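DUF1987 domain-containing protein (Pseudomonas aeruginosa, PDB 6K4F) probably acts as the phosphorylatable regulatory protein of the SiaABC threonine phosphorylation pathway, which controls biofilm formation in response to carbon availability. Local coordinates at residues P15-D20 against G42-W47; N36-F41 against M76-D81; W47-L52 against L80-E85. All blocks are in the same frame, centred on the assembly; numbering follows the deposited sequence.

Contact 1: residues P15-D20 against G42-W47; sequences PAIQGD and GQVIDW
I17 and G19 of strand 16-20 meet V44 and W47 of helix 37-53 across a strand and a helix that run almost side by side. The axes of the two short segments come within 10.4 Å at an angle of 17°, and their directions agree. The nearest backbone pair is G19 and W47, whose CA atoms are 7.8 Å apart, so the layers are closest where the strand carries a residue without a side chain. W47 uses that position. Its CG stands anti to the backbone N (chi1 -172°), which sends the indole from the helix to the strand and lays one face of its six-membered ring against the main chain. G19 CA sits above that face, displaced from the middle of the ring and 3.9 Å from its centroid, an arrangement that qualifies as a CH-pi contact. The ring also reaches along the peptide, with W47 CZ2 3.5 Å from G19 C. The pyrrole N-H is occupied elsewhere: W47 NE1 donates to S4 O, which, together with an edge-to-face contact from W21, helps hold the indole in place. One helical turn earlier the packing is purely aliphatic. I17 CD1, at the end of an extended branch, touches V44 CG2 at 3.8 Å, and the two side chains meet at a slant. Neither depends on the other alone, because both I17 and V44 also lean on L26 of strand 25-29. At the far end D20 starts its side chain away from the helix, and its OD1 accepts from A23 N in the turn that follows. Together these features show a helix lying along one face of a mixed beta sheet, the layered packing of an alpha/beta fold, here within the SiaC family domain.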
ATOM      1  N   PRO A  15      -2.860   9.270   6.121  1.00 31.23           N
ATOM      2  CA  PRO A  15      -3.596   9.066   4.869  1.00 31.55           C
ATOM      3  C   PRO A  15      -4.943   8.406   5.085  1.00 31.72           C
ATOM      4  O   PRO A  15      -5.159   7.645   6.033  1.00 26.97           O
ATOM      5  CB  PRO A  15      -2.674   8.139   4.069  1.00 28.32           C
ATOM      6  CG  PRO A  15      -1.963   7.370   5.102  1.00 30.85           C
ATOM      7  CD  PRO A  15      -1.737   8.327   6.250  1.00 31.89           C
ATOM      8  N   ALA A  16      -5.856   8.702   4.166  1.00 26.90           N
ATOM      9  CA  ALA A  16      -7.079   7.928   4.075  1.00 28.26           C
ATOM     10  C   ALA A  16      -6.752   6.574   3.449  1.00 28.25           C
ATOM     11  O   ALA A  16      -6.048   6.503   2.435  1.00 28.90           O
ATOM     12  CB  ALA A  16      -8.121   8.687   3.244  1.00 28.42           C
ATOM     13  N   ILE A  17      -7.222   5.496   4.077  1.00 22.58           N
ATOM     14  CA  ILE A  17      -6.939   4.132   3.635  1.00 24.13           C
ATOM     15  C   ILE A  17      -8.254   3.377   3.510  1.00 29.66           C
ATOM     16  O   ILE A  17      -9.072   3.387   4.439  1.00 27.80           O
ATOM     17  CB  ILE A  17      -5.993   3.393   4.604  1.00 27.57           C
ATOM     18  CG1 ILE A  17      -4.687   4.161   4.766  1.00 28.03           C
ATOM     19  CG2 ILE A  17      -5.768   1.956   4.143  1.00 26.25           C
ATOM     20  CD1 ILE A  17      -3.786   3.613   5.896  1.00 30.80           C
ATOM     21  N   GLN A  18      -8.457   2.722   2.367  1.00 26.13           N
ATOM     22  CA  GLN A  18      -9.638   1.897   2.133  1.00 28.05           C
ATOM     23  C   GLN A  18      -9.191   0.525   1.671  1.00 30.18           C
ATOM     24  O   GLN A  18      -8.539   0.394   0.621  1.00 31.27           O
ATOM     25  CB  GLN A  18     -10.576   2.523   1.092  1.00 31.30           C
ATOM     26  CG  GLN A  18     -10.942   3.956   1.388  1.00 35.91           C
ATOM     27  CD  GLN A  18     -10.001   4.950   0.733  1.00 36.52           C
ATOM     28  OE1 GLN A  18      -9.578   4.763  -0.411  1.00 33.88           O
ATOM     29  NE2 GLN A  18      -9.662   6.014   1.460  1.00 35.14           N
ATOM     30  N   GLY A  19      -9.513  -0.488   2.464  1.00 26.78           N
ATOM     31  CA  GLY A  19      -9.343  -1.865   2.054  1.00 27.43           C
ATOM     32  C   GLY A  19     -10.667  -2.447   1.609  1.00 32.68           C
ATOM     33  O   GLY A  19     -11.538  -2.700   2.444  1.00 33.74           O
ATOM     34  N   ASP A  20     -10.848  -2.658   0.304  1.00 29.92           N
ATOM     35  CA  ASP A  20     -12.093  -3.208  -0.234  1.00 32.13           C
ATOM     36  C   ASP A  20     -11.931  -4.719  -0.350  1.00 38.12           C
ATOM     37  O   ASP A  20     -11.296  -5.210  -1.292  1.00 33.93           O
ATOM     38  CB  ASP A  20     -12.418  -2.574  -1.587  1.00 31.15           C
ATOM     39  CG  ASP A  20     -13.846  -2.877  -2.058  1.00 44.78           C
ATOM     40  OD1 ASP A  20     -14.348  -4.000  -1.828  1.00 42.02           O
ATOM     41  OD2 ASP A  20     -14.474  -1.977  -2.656  1.00 51.17           O
ATOM     42  N   GLY A  42      -0.180  -0.847  11.418  1.00 28.72           N
ATOM     43  CA  GLY A  42      -0.188  -2.221  11.882  1.00 30.40           C
ATOM     44  C   GLY A  42      -1.452  -2.939  11.460  1.00 29.82           C
ATOM     45  O   GLY A  42      -1.405  -4.075  10.983  1.00 29.24           O
ATOM     46  N   GLN A  43      -2.590  -2.260  11.587  1.00 29.14           N
ATOM     47  CA  GLN A  43      -3.866  -2.838  11.178  1.00 27.83           C
ATOM     48  C   GLN A  43      -3.949  -3.022   9.665  1.00 28.13           C
ATOM     49  O   GLN A  43      -4.702  -3.887   9.195  1.00 27.23           O
ATOM     50  CB  GLN A  43      -5.008  -1.953  11.669  1.00 24.61           C
ATOM     51  CG  GLN A  43      -4.995  -0.571  11.034  1.00 25.77           C
ATOM     52  CD  GLN A  43      -5.743   0.479  11.820  1.00 25.64           C
ATOM     53  OE1 GLN A  43      -6.802   0.205  12.431  1.00 26.94           O
ATOM     54  NE2 GLN A  43      -5.220   1.716  11.795  1.00 23.29           N
ATOM     55  N   VAL A  44      -3.213  -2.213   8.891  1.00 22.95           N
ATOM     56  CA  VAL A  44      -3.201  -2.372   7.435  1.00 25.77           C
ATOM     57  C   VAL A  44      -2.408  -3.609   7.050  1.00 29.96           C
ATOM     58  O   VAL A  44      -2.832  -4.414   6.211  1.00 28.14           O
ATOM     59  CB  VAL A  44      -2.627  -1.115   6.759  1.00 26.86           C
ATOM     60  CG1 VAL A  44      -2.669  -1.261   5.209  1.00 28.07           C
ATOM     61  CG2 VAL A  44      -3.359   0.125   7.246  1.00 28.54           C
ATOM     62  N   ILE A  45      -1.228  -3.763   7.648  1.00 32.09           N
ATOM     63  CA  ILE A  45      -0.444  -4.975   7.463  1.00 31.83           C
ATOM     64  C   ILE A  45      -1.288  -6.190   7.812  1.00 27.81           C
ATOM     65  O   ILE A  45      -1.343  -7.177   7.065  1.00 29.72           O
ATOM     66  CB  ILE A  45       0.835  -4.902   8.317  1.00 32.90           C
ATOM     67  CG1 ILE A  45       1.739  -3.779   7.794  1.00 37.44           C
ATOM     68  CG2 ILE A  45       1.566  -6.237   8.319  1.00 41.00           C
ATOM     69  CD1 ILE A  45       2.938  -3.480   8.688  1.00 39.64           C
ATOM     70  N   ASP A  46      -1.972  -6.123   8.955  1.00 31.02           N
ATOM     71  CA  ASP A  46      -2.821  -7.224   9.391  1.00 35.29           C
ATOM     72  C   ASP A  46      -3.897  -7.532   8.360  1.00 31.78           C
ATOM     73  O   ASP A  46      -4.135  -8.696   8.026  1.00 36.00           O
ATOM     74  CB  ASP A  46      -3.444  -6.869  10.746  1.00 36.65           C
ATOM     75  CG  ASP A  46      -4.047  -8.066  11.453  1.00 59.69           C
ATOM     76  OD1 ASP A  46      -5.196  -8.442  11.124  1.00 59.65           O
ATOM     77  OD2 ASP A  46      -3.376  -8.622  12.350  1.00 70.24           O
ATOM     78  N   TRP A  47      -4.568  -6.495   7.846  1.00 28.21           N
ATOM     79  CA  TRP A  47      -5.627  -6.714   6.865  1.00 30.08           C
ATOM     80  C   TRP A  47      -5.078  -7.389   5.612  1.00 33.21           C
ATOM     81  O   TRP A  47      -5.692  -8.316   5.068  1.00 32.32           O
ATOM     82  CB  TRP A  47      -6.296  -5.376   6.529  1.00 31.05           C
ATOM     83  CG  TRP A  47      -7.533  -5.476   5.672  1.00 31.64           C
ATOM     84  CD1 TRP A  47      -8.816  -5.585   6.101  1.00 34.97           C
ATOM     85  CD2 TRP A  47      -7.587  -5.453   4.240  1.00 30.09           C
ATOM     86  NE1 TRP A  47      -9.676  -5.639   5.028  1.00 31.05           N
ATOM     87  CE2 TRP A  47      -8.947  -5.547   3.873  1.00 36.71           C
ATOM     88  CE3 TRP A  47      -6.621  -5.351   3.235  1.00 31.94           C
ATOM     89  CZ2 TRP A  47      -9.364  -5.568   2.537  1.00 35.93           C
ATOM     90  CZ3 TRP A  47      -7.033  -5.365   1.909  1.00 34.25           C
ATOM     91  CH2 TRP A  47      -8.392  -5.464   1.570  1.00 30.98           C
TER

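Contact 2: residues N36-F41 against M76-D81; sequences NSYELF and MMDILD
F41 projects from the first turns of helix 37-53 toward M76 and I79 of helix 70-88, and its ring is the main apolar meeting point of the two segments. The helix axes here stay 11.8 Å apart, a wide spacing that large side chains have to bridge. M76 does so with a curled chain: its three torsions all fall on the negative side of the staggered range, which folds the thioether back so that SD, rather than the terminal methyl, turns to the phenyl ring. The sulfur is 4.3 Å from F41 CE1 and 5.1 Å from the ring centroid, on a line 43° off the ring normal. This oblique approach is a Met-aromatic contact. I79 adds the end of its extended branch, with CD1 4.4 Å from F41 CD1; this methyl and the M76 sulfur lie on the same side of the phenyl plane, both approaching obliquely. Nearer the surface, the exposed Y38 brings a ring edge to the carboxylate of D78 without a hydrogen bond, CE2 of the tyrosine lying 4.0 Å from D78 OD2, near the ring plane. D78 CG stands anti to the carbonyl carbon (chi1 -72°), pointing the carboxylate at that edge, and the two flat groups are 81° apart. The tyrosine is poorly ordered, so the position of its ring is less certain. At the beginning of the helix N36 is the N-cap: its OD1 accepts from E39 N at 3.0 Å, with the donor lying above the carbonyl plane. S37 OG is hydrogen-bonded to S71 OG, near the start of helix 70-88. Beneath the two helices lies strand 59-68, whose L63, L65 and L68 pack on M76 and whose L61 packs on I79, while helix 108-115 receives M77 and L80 through F113.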
ATOM      1  N   ASN A  36       3.176   7.964  15.417  1.00 49.19           N
ATOM      2  CA  ASN A  36       3.278   6.524  15.631  1.00 46.66           C
ATOM      3  C   ASN A  36       2.777   5.834  14.366  1.00 36.83           C
ATOM      4  O   ASN A  36       1.568   5.645  14.192  1.00 41.72           O
ATOM      5  CB  ASN A  36       2.475   6.114  16.866  1.00 46.01           C
ATOM      6  CG  ASN A  36       2.786   4.708  17.326  1.00 47.79           C
ATOM      7  OD1 ASN A  36       3.073   3.821  16.519  1.00 46.35           O
ATOM      8  ND2 ASN A  36       2.730   4.492  18.637  1.00 49.12           N
ATOM      9  N   SER A  37       3.699   5.453  13.479  1.00 35.30           N
ATOM     10  CA  SER A  37       3.270   4.859  12.217  1.00 38.54           C
ATOM     11  C   SER A  37       2.816   3.417  12.375  1.00 34.08           C
ATOM     12  O   SER A  37       1.927   2.974  11.639  1.00 40.30           O
ATOM     13  CB  SER A  37       4.382   4.938  11.167  1.00 47.29           C
ATOM     14  OG  SER A  37       4.554   6.270  10.712  1.00 55.11           O
ATOM     15  N   TYR A  38       3.379   2.661  13.315  1.00 38.33           N
ATOM     16  CA  TYR A  38       2.881   1.302  13.464  1.00 48.58           C
ATOM     17  C   TYR A  38       1.493   1.279  14.101  1.00 41.95           C
ATOM     18  O   TYR A  38       0.728   0.340  13.865  1.00 41.51           O
ATOM     19  CB  TYR A  38       3.863   0.442  14.249  1.00 67.37           C
ATOM     20  CG  TYR A  38       4.057  -0.921  13.609  1.00 81.74           C
ATOM     21  CD1 TYR A  38       3.574  -2.076  14.223  1.00 88.56           C
ATOM     22  CD2 TYR A  38       4.692  -1.048  12.373  1.00 84.19           C
ATOM     23  CE1 TYR A  38       3.738  -3.321  13.636  1.00 89.60           C
ATOM     24  CE2 TYR A  38       4.858  -2.288  11.780  1.00 86.55           C
ATOM     25  CZ  TYR A  38       4.379  -3.420  12.417  1.00 90.16           C
ATOM     26  OH  TYR A  38       4.541  -4.657  11.835  1.00 94.02           O
ATOM     27  N   GLU A  39       1.138   2.299  14.888  1.00 41.57           N
ATOM     28  CA  GLU A  39      -0.241   2.389  15.366  1.00 37.97           C
ATOM     29  C   GLU A  39      -1.204   2.541  14.197  1.00 36.94           C
ATOM     30  O   GLU A  39      -2.300   1.962  14.200  1.00 39.30           O
ATOM     31  CB  GLU A  39      -0.406   3.560  16.336  1.00 47.38           C
ATOM     32  CG  GLU A  39      -0.358   3.187  17.814  1.00 57.97           C
ATOM     33  CD  GLU A  39      -1.200   1.963  18.151  1.00 63.93           C
ATOM     34  OE1 GLU A  39      -0.619   0.867  18.320  1.00 66.29           O
ATOM     35  OE2 GLU A  39      -2.441   2.096  18.253  1.00 65.16           O
ATOM     36  N   LEU A  40      -0.800   3.297  13.174  1.00 34.15           N
ATOM     37  CA  LEU A  40      -1.661   3.517  12.018  1.00 32.79           C
ATOM     38  C   LEU A  40      -1.609   2.348  11.034  1.00 32.70           C
ATOM     39  O   LEU A  40      -2.652   1.894  10.555  1.00 28.27           O
ATOM     40  CB  LEU A  40      -1.267   4.822  11.331  1.00 32.74           C
ATOM     41  CG  LEU A  40      -2.100   5.168  10.098  1.00 44.20           C
ATOM     42  CD1 LEU A  40      -3.435   5.732  10.550  1.00 45.78           C
ATOM     43  CD2 LEU A  40      -1.345   6.149   9.206  1.00 50.14           C
ATOM     44  N   PHE A  41      -0.412   1.828  10.722  1.00 25.37           N
ATOM     45  CA  PHE A  41      -0.277   0.848   9.650  1.00 21.41           C
ATOM     46  C   PHE A  41      -0.304  -0.595  10.114  1.00 20.84           C
ATOM     47  O   PHE A  41      -0.367  -1.499   9.266  1.00 25.15           O
ATOM     48  CB  PHE A  41       1.042   1.078   8.883  1.00 22.79           C
ATOM     49  CG  PHE A  41       1.001   2.282   7.993  1.00 28.76           C
ATOM     50  CD1 PHE A  41       0.296   2.254   6.796  1.00 33.83           C
ATOM     51  CD2 PHE A  41       1.642   3.456   8.369  1.00 32.72           C
ATOM     52  CE1 PHE A  41       0.245   3.384   5.978  1.00 36.48           C
ATOM     53  CE2 PHE A  41       1.600   4.584   7.569  1.00 36.28           C
ATOM     54  CZ  PHE A  41       0.899   4.558   6.372  1.00 35.40           C
ATOM     55  N   MET A  76       5.340   1.040   4.676  1.00 28.91           N
ATOM     56  CA  MET A  76       5.006   0.648   3.302  1.00 31.81           C
ATOM     57  C   MET A  76       5.942  -0.435   2.771  1.00 29.06           C
ATOM     58  O   MET A  76       5.508  -1.338   2.048  1.00 29.03           O
ATOM     59  CB  MET A  76       5.018   1.871   2.393  1.00 37.88           C
ATOM     60  CG  MET A  76       4.015   2.906   2.846  1.00 53.82           C
ATOM     61  SD  MET A  76       2.330   2.429   2.378  1.00 46.24           S
ATOM     62  CE  MET A  76       2.622   1.705   0.747  1.00 43.69           C
ATOM     63  N   MET A  77       7.233  -0.364   3.099  1.00 31.36           N
ATOM     64  CA  MET A  77       8.137  -1.437   2.690  1.00 34.76           C
ATOM     65  C   MET A  77       7.692  -2.776   3.269  1.00 32.64           C
ATOM     66  O   MET A  77       7.790  -3.815   2.601  1.00 32.21           O
ATOM     67  CB  MET A  77       9.564  -1.107   3.118  1.00 39.52           C
ATOM     68  CG  MET A  77      10.583  -2.149   2.721  1.00 49.01           C
ATOM     69  SD  MET A  77      11.028  -1.952   0.987  1.00 52.25           S
ATOM     70  CE  MET A  77      11.829  -0.364   1.106  1.00 46.20           C
ATOM     71  N   ASP A  78       7.171  -2.763   4.506  1.00 29.65           N
ATOM     72  CA  ASP A  78       6.668  -3.983   5.127  1.00 28.74           C
ATOM     73  C   ASP A  78       5.477  -4.536   4.358  1.00 29.43           C
ATOM     74  O   ASP A  78       5.389  -5.745   4.118  1.00 38.12           O
ATOM     75  CB  ASP A  78       6.276  -3.721   6.588  1.00 30.09           C
ATOM     76  CG  ASP A  78       7.490  -3.508   7.512  1.00 40.15           C
ATOM     77  OD1 ASP A  78       8.625  -3.844   7.121  1.00 40.83           O
ATOM     78  OD2 ASP A  78       7.289  -3.015   8.644  1.00 42.14           O
ATOM     79  N   ILE A  79       4.550  -3.663   3.962  1.00 28.24           N
ATOM     80  CA  ILE A  79       3.427  -4.085   3.128  1.00 25.23           C
ATOM     81  C   ILE A  79       3.924  -4.640   1.796  1.00 31.15           C
ATOM     82  O   ILE A  79       3.513  -5.720   1.356  1.00 33.83           O
ATOM     83  CB  ILE A  79       2.457  -2.911   2.925  1.00 26.43           C
ATOM     84  CG1 ILE A  79       1.770  -2.554   4.258  1.00 30.98           C
ATOM     85  CG2 ILE A  79       1.437  -3.246   1.844  1.00 32.96           C
ATOM     86  CD1 ILE A  79       1.002  -1.234   4.212  1.00 28.63           C
ATOM     87  N   LEU A  80       4.814  -3.909   1.134  1.00 27.64           N
ATOM     88  CA  LEU A  80       5.340  -4.374  -0.150  1.00 31.98           C
ATOM     89  C   LEU A  80       6.066  -5.705  -0.002  1.00 35.58           C
ATOM     90  O   LEU A  80       5.965  -6.576  -0.873  1.00 34.79           O
ATOM     91  CB  LEU A  80       6.270  -3.316  -0.743  1.00 34.84           C
ATOM     92  CG  LEU A  80       5.582  -2.000  -1.126  1.00 38.91           C
ATOM     93  CD1 LEU A  80       6.564  -1.014  -1.762  1.00 39.08           C
ATOM     94  CD2 LEU A  80       4.398  -2.260  -2.048  1.00 41.19           C
ATOM     95  N   ASP A  81       6.796  -5.890   1.105  1.00 36.09           N
ATOM     96  CA  ASP A  81       7.483  -7.160   1.311  1.00 45.54           C
ATOM     97  C   ASP A  81       6.492  -8.300   1.519  1.00 45.50           C
ATOM     98  O   ASP A  81       6.740  -9.424   1.059  1.00 42.35           O
ATOM     99  CB  ASP A  81       8.469  -7.053   2.482  1.00 54.39           C
ATOM    100  CG  ASP A  81       9.806  -6.388   2.084  1.00 67.37           C
ATOM    101  OD1 ASP A  81      10.237  -6.527   0.919  1.00 72.84           O
ATOM    102  OD2 ASP A  81      10.441  -5.734   2.944  1.00 71.66           O
TER

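Contact 3: residues W47-L52 against L80-E85; sequences WVERFL and LDLLEE
V48 and L83 form the buried half of this contact, and E49 with L82 its outer half, between two helices that run nearly parallel. The segment axes approach to 10.5 Å at an angle of 13°, and E49 and L82 are the nearest backbone pair, their CA atoms 7.5 Å apart. On the inner side V48 CG1 rests against L83 CD2 at 4.1 Å, the two side chains crossing at about a right angle. V48 CG1 is anti to the backbone N (chi1 172°), which places this methyl in the gap between the helices. Both residues continue inward onto L59 of strand 59-68, and L83 also reaches L61 and V93, so this half packs directly on the sheet. L52 fills the next turn, its CD1 lying 4.2 Å from L82 O and 4.5 Å from L82 CD1. Whereas V48 and L83 are buried, the outer side pairs an exposed E49 with a partly exposed L82. E49 CG meets L82 CD1 at 3.8 Å; only this methylene of the glutamate touches the leucine, and the chain runs on extended beyond it. L82 adopts a chi1 of -102° that departs from the usual staggered positions; even so, it has more surface covered here than any other residue of the two segments. Apolar on the inside and amphiphilic at the surface, the pair is characteristic of neighbouring, nearly parallel helices covering one face of an alpha/beta sheet, each serving as the helix of a beta-alpha-beta crossover.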
ATOM      1  N   TRP A  47      -4.568  -6.495   7.846  1.00 28.21           N
ATOM      2  CA  TRP A  47      -5.627  -6.714   6.865  1.00 30.08           C
ATOM      3  C   TRP A  47      -5.078  -7.389   5.612  1.00 33.21           C
ATOM      4  O   TRP A  47      -5.692  -8.316   5.068  1.00 32.32           O
ATOM      5  CB  TRP A  47      -6.296  -5.376   6.529  1.00 31.05           C
ATOM      6  CG  TRP A  47      -7.533  -5.476   5.672  1.00 31.64           C
ATOM      7  CD1 TRP A  47      -8.816  -5.585   6.101  1.00 34.97           C
ATOM      8  CD2 TRP A  47      -7.587  -5.453   4.240  1.00 30.09           C
ATOM      9  NE1 TRP A  47      -9.676  -5.639   5.028  1.00 31.05           N
ATOM     10  CE2 TRP A  47      -8.947  -5.547   3.873  1.00 36.71           C
ATOM     11  CE3 TRP A  47      -6.621  -5.351   3.235  1.00 31.94           C
ATOM     12  CZ2 TRP A  47      -9.364  -5.568   2.537  1.00 35.93           C
ATOM     13  CZ3 TRP A  47      -7.033  -5.365   1.909  1.00 34.25           C
ATOM     14  CH2 TRP A  47      -8.392  -5.464   1.570  1.00 30.98           C
ATOM     15  N   VAL A  48      -3.905  -6.962   5.162  1.00 31.86           N
ATOM     16  CA  VAL A  48      -3.308  -7.579   3.979  1.00 32.79           C
ATOM     17  C   VAL A  48      -2.978  -9.036   4.261  1.00 36.57           C
ATOM     18  O   VAL A  48      -3.268  -9.924   3.447  1.00 38.28           O
ATOM     19  CB  VAL A  48      -2.066  -6.789   3.537  1.00 30.70           C
ATOM     20  CG1 VAL A  48      -1.314  -7.550   2.418  1.00 36.14           C
ATOM     21  CG2 VAL A  48      -2.472  -5.401   3.073  1.00 31.34           C
ATOM     22  N   GLU A  49      -2.377  -9.304   5.429  1.00 39.09           N
ATOM     23  CA  GLU A  49      -2.071 -10.678   5.829  1.00 40.15           C
ATOM     24  C   GLU A  49      -3.318 -11.549   5.785  1.00 44.00           C
ATOM     25  O   GLU A  49      -3.303 -12.651   5.225  1.00 45.00           O
ATOM     26  CB  GLU A  49      -1.480 -10.697   7.240  1.00 45.64           C
ATOM     27  CG  GLU A  49       0.010 -10.472   7.343  1.00 50.05           C
ATOM     28  CD  GLU A  49       0.464 -10.300   8.790  1.00 64.10           C
ATOM     29  OE1 GLU A  49       1.644  -9.956   9.013  1.00 66.30           O
ATOM     30  OE2 GLU A  49      -0.366 -10.502   9.707  1.00 69.03           O
ATOM     31  N   ARG A  50      -4.410 -11.069   6.388  1.00 46.13           N
ATOM     32  CA  ARG A  50      -5.643 -11.849   6.424  1.00 40.48           C
ATOM     33  C   ARG A  50      -6.220 -12.037   5.027  1.00 44.87           C
ATOM     34  O   ARG A  50      -6.704 -13.125   4.696  1.00 49.09           O
ATOM     35  CB  ARG A  50      -6.660 -11.190   7.360  1.00 41.50           C
ATOM     36  CG  ARG A  50      -6.212 -11.163   8.829  1.00 39.66           C
ATOM     37  CD  ARG A  50      -7.297 -10.654   9.771  1.00 36.82           C
ATOM     38  NE  ARG A  50      -7.392  -9.195   9.792  1.00 38.55           N
ATOM     39  CZ  ARG A  50      -8.396  -8.535   9.246  1.00 38.74           C
ATOM     40  NH1 ARG A  50      -9.364  -9.215   8.646  1.00 44.97           N
ATOM     41  NH2 ARG A  50      -8.432  -7.216   9.288  1.00 39.25           N
ATOM     42  N   PHE A  51      -6.158 -11.002   4.183  1.00 41.59           N
ATOM     43  CA  PHE A  51      -6.678 -11.137   2.829  1.00 41.84           C
ATOM     44  C   PHE A  51      -5.924 -12.213   2.060  1.00 48.49           C
ATOM     45  O   PHE A  51      -6.523 -12.985   1.299  1.00 48.39           O
ATOM     46  CB  PHE A  51      -6.593  -9.801   2.090  1.00 41.26           C
ATOM     47  CG  PHE A  51      -7.154  -9.849   0.695  1.00 40.26           C
ATOM     48  CD1 PHE A  51      -8.491  -9.559   0.466  1.00 41.28           C
ATOM     49  CD2 PHE A  51      -6.351 -10.204  -0.384  1.00 38.01           C
ATOM     50  CE1 PHE A  51      -9.022  -9.614  -0.812  1.00 42.60           C
ATOM     51  CE2 PHE A  51      -6.872 -10.262  -1.666  1.00 38.97           C
ATOM     52  CZ  PHE A  51      -8.207  -9.969  -1.882  1.00 39.23           C
ATOM     53  N   LEU A  52      -4.604 -12.274   2.242  1.00 46.84           N
ATOM     54  CA  LEU A  52      -3.800 -13.277   1.553  1.00 49.28           C
ATOM     55  C   LEU A  52      -4.081 -14.672   2.089  1.00 53.14           C
ATOM     56  O   LEU A  52      -4.070 -15.649   1.333  1.00 52.98           O
ATOM     57  CB  LEU A  52      -2.317 -12.935   1.703  1.00 41.22           C
ATOM     58  CG  LEU A  52      -1.947 -11.587   1.098  1.00 43.76           C
ATOM     59  CD1 LEU A  52      -0.523 -11.194   1.463  1.00 40.98           C
ATOM     60  CD2 LEU A  52      -2.143 -11.614  -0.418  1.00 48.16           C
ATOM     61  N   LEU A  80       4.814  -3.909   1.134  1.00 27.64           N
ATOM     62  CA  LEU A  80       5.340  -4.374  -0.150  1.00 31.98           C
ATOM     63  C   LEU A  80       6.066  -5.705  -0.002  1.00 35.58           C
ATOM     64  O   LEU A  80       5.965  -6.576  -0.873  1.00 34.79           O
ATOM     65  CB  LEU A  80       6.270  -3.316  -0.743  1.00 34.84           C
ATOM     66  CG  LEU A  80       5.582  -2.000  -1.126  1.00 38.91           C
ATOM     67  CD1 LEU A  80       6.564  -1.014  -1.762  1.00 39.08           C
ATOM     68  CD2 LEU A  80       4.398  -2.260  -2.048  1.00 41.19           C
ATOM     69  N   ASP A  81       6.796  -5.890   1.105  1.00 36.09           N
ATOM     70  CA  ASP A  81       7.483  -7.160   1.311  1.00 45.54           C
ATOM     71  C   ASP A  81       6.492  -8.300   1.519  1.00 45.50           C
ATOM     72  O   ASP A  81       6.740  -9.424   1.059  1.00 42.35           O
ATOM     73  CB  ASP A  81       8.469  -7.053   2.482  1.00 54.39           C
ATOM     74  CG  ASP A  81       9.806  -6.388   2.084  1.00 67.37           C
ATOM     75  OD1 ASP A  81      10.237  -6.527   0.919  1.00 72.84           O
ATOM     76  OD2 ASP A  81      10.441  -5.734   2.944  1.00 71.66           O
ATOM     77  N   LEU A  82       5.359  -8.029   2.179  1.00 46.91           N
ATOM     78  CA  LEU A  82       4.291  -9.026   2.265  1.00 42.33           C
ATOM     79  C   LEU A  82       3.758  -9.377   0.879  1.00 42.44           C
ATOM     80  O   LEU A  82       3.560 -10.554   0.553  1.00 41.95           O
ATOM     81  CB  LEU A  82       3.159  -8.514   3.158  1.00 46.42           C
ATOM     82  CG  LEU A  82       3.080  -9.058   4.587  1.00 55.43           C
ATOM     83  CD1 LEU A  82       2.606 -10.501   4.568  1.00 55.63           C
ATOM     84  CD2 LEU A  82       4.420  -8.945   5.298  1.00 60.44           C
ATOM     85  N   LEU A  83       3.495  -8.364   0.055  1.00 36.42           N
ATOM     86  CA  LEU A  83       3.001  -8.619  -1.291  1.00 34.22           C
ATOM     87  C   LEU A  83       4.029  -9.377  -2.122  1.00 36.45           C
ATOM     88  O   LEU A  83       3.671 -10.241  -2.932  1.00 37.49           O
ATOM     89  CB  LEU A  83       2.636  -7.304  -1.969  1.00 36.82           C
ATOM     90  CG  LEU A  83       1.527  -6.487  -1.288  1.00 38.54           C
ATOM     91  CD1 LEU A  83       1.357  -5.153  -1.987  1.00 38.97           C
ATOM     92  CD2 LEU A  83       0.244  -7.264  -1.337  1.00 40.57           C
ATOM     93  N   GLU A  84       5.312  -9.057  -1.954  1.00 40.33           N
ATOM     94  CA  GLU A  84       6.334  -9.709  -2.775  1.00 45.53           C
ATOM     95  C   GLU A  84       6.454 -11.188  -2.422  1.00 48.52           C
ATOM     96  O   GLU A  84       6.501 -12.048  -3.310  1.00 46.27           O
ATOM     97  CB  GLU A  84       7.680  -9.005  -2.614  1.00 39.91           C
ATOM     98  CG  GLU A  84       8.855  -9.766  -3.240  1.00 49.41           C
ATOM     99  CD  GLU A  84       8.877  -9.677  -4.763  1.00 58.38           C
ATOM    100  OE1 GLU A  84       7.978  -9.030  -5.339  1.00 59.13           O
ATOM    101  OE2 GLU A  84       9.803 -10.249  -5.384  1.00 59.07           O
ATOM    102  N   GLU A  85       6.512 -11.496  -1.123  1.00 48.92           N
ATOM    103  CA  GLU A  85       6.468 -12.880  -0.662  1.00 56.12           C
ATOM    104  C   GLU A  85       5.270 -13.620  -1.243  1.00 56.41           C
ATOM    105  O   GLU A  85       5.393 -14.753  -1.722  1.00 58.38           O
ATOM    106  CB  GLU A  85       6.424 -12.908   0.867  1.00 68.42           C
ATOM    107  CG  GLU A  85       6.341 -14.297   1.491  1.00 85.55           C
ATOM    108  CD  GLU A  85       7.399 -15.252   0.968  1.00 99.12           C
ATOM    109  OE1 GLU A  85       8.551 -14.814   0.764  1.00103.80           O
ATOM    110  OE2 GLU A  85       7.081 -16.445   0.775  1.00104.28           O
TER

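In the fold
Helix 37-53 takes part in all three contacts, and helix 70-88 in contacts 2 and 3. Contacts 1 and 2 have centres about 9 Å apart and touch directly, with V44 and I45 packing on I79. The centre of contact 3 lies about 11 Å from those of the others, and its segments overlap in sequence with contact 1 at W47 and with contact 2 at L80 and D81. Along the chain contact 1 closes before contact 3 opens, whereas contacts 1 and 2 interleave. Strands 25-29, 59-68 and 93-99 are parallel and linked by these two helices. Contact 1 packs helix 37-53 on strand 16-20, while contacts 2 and 3 join the two crossover helices to each other.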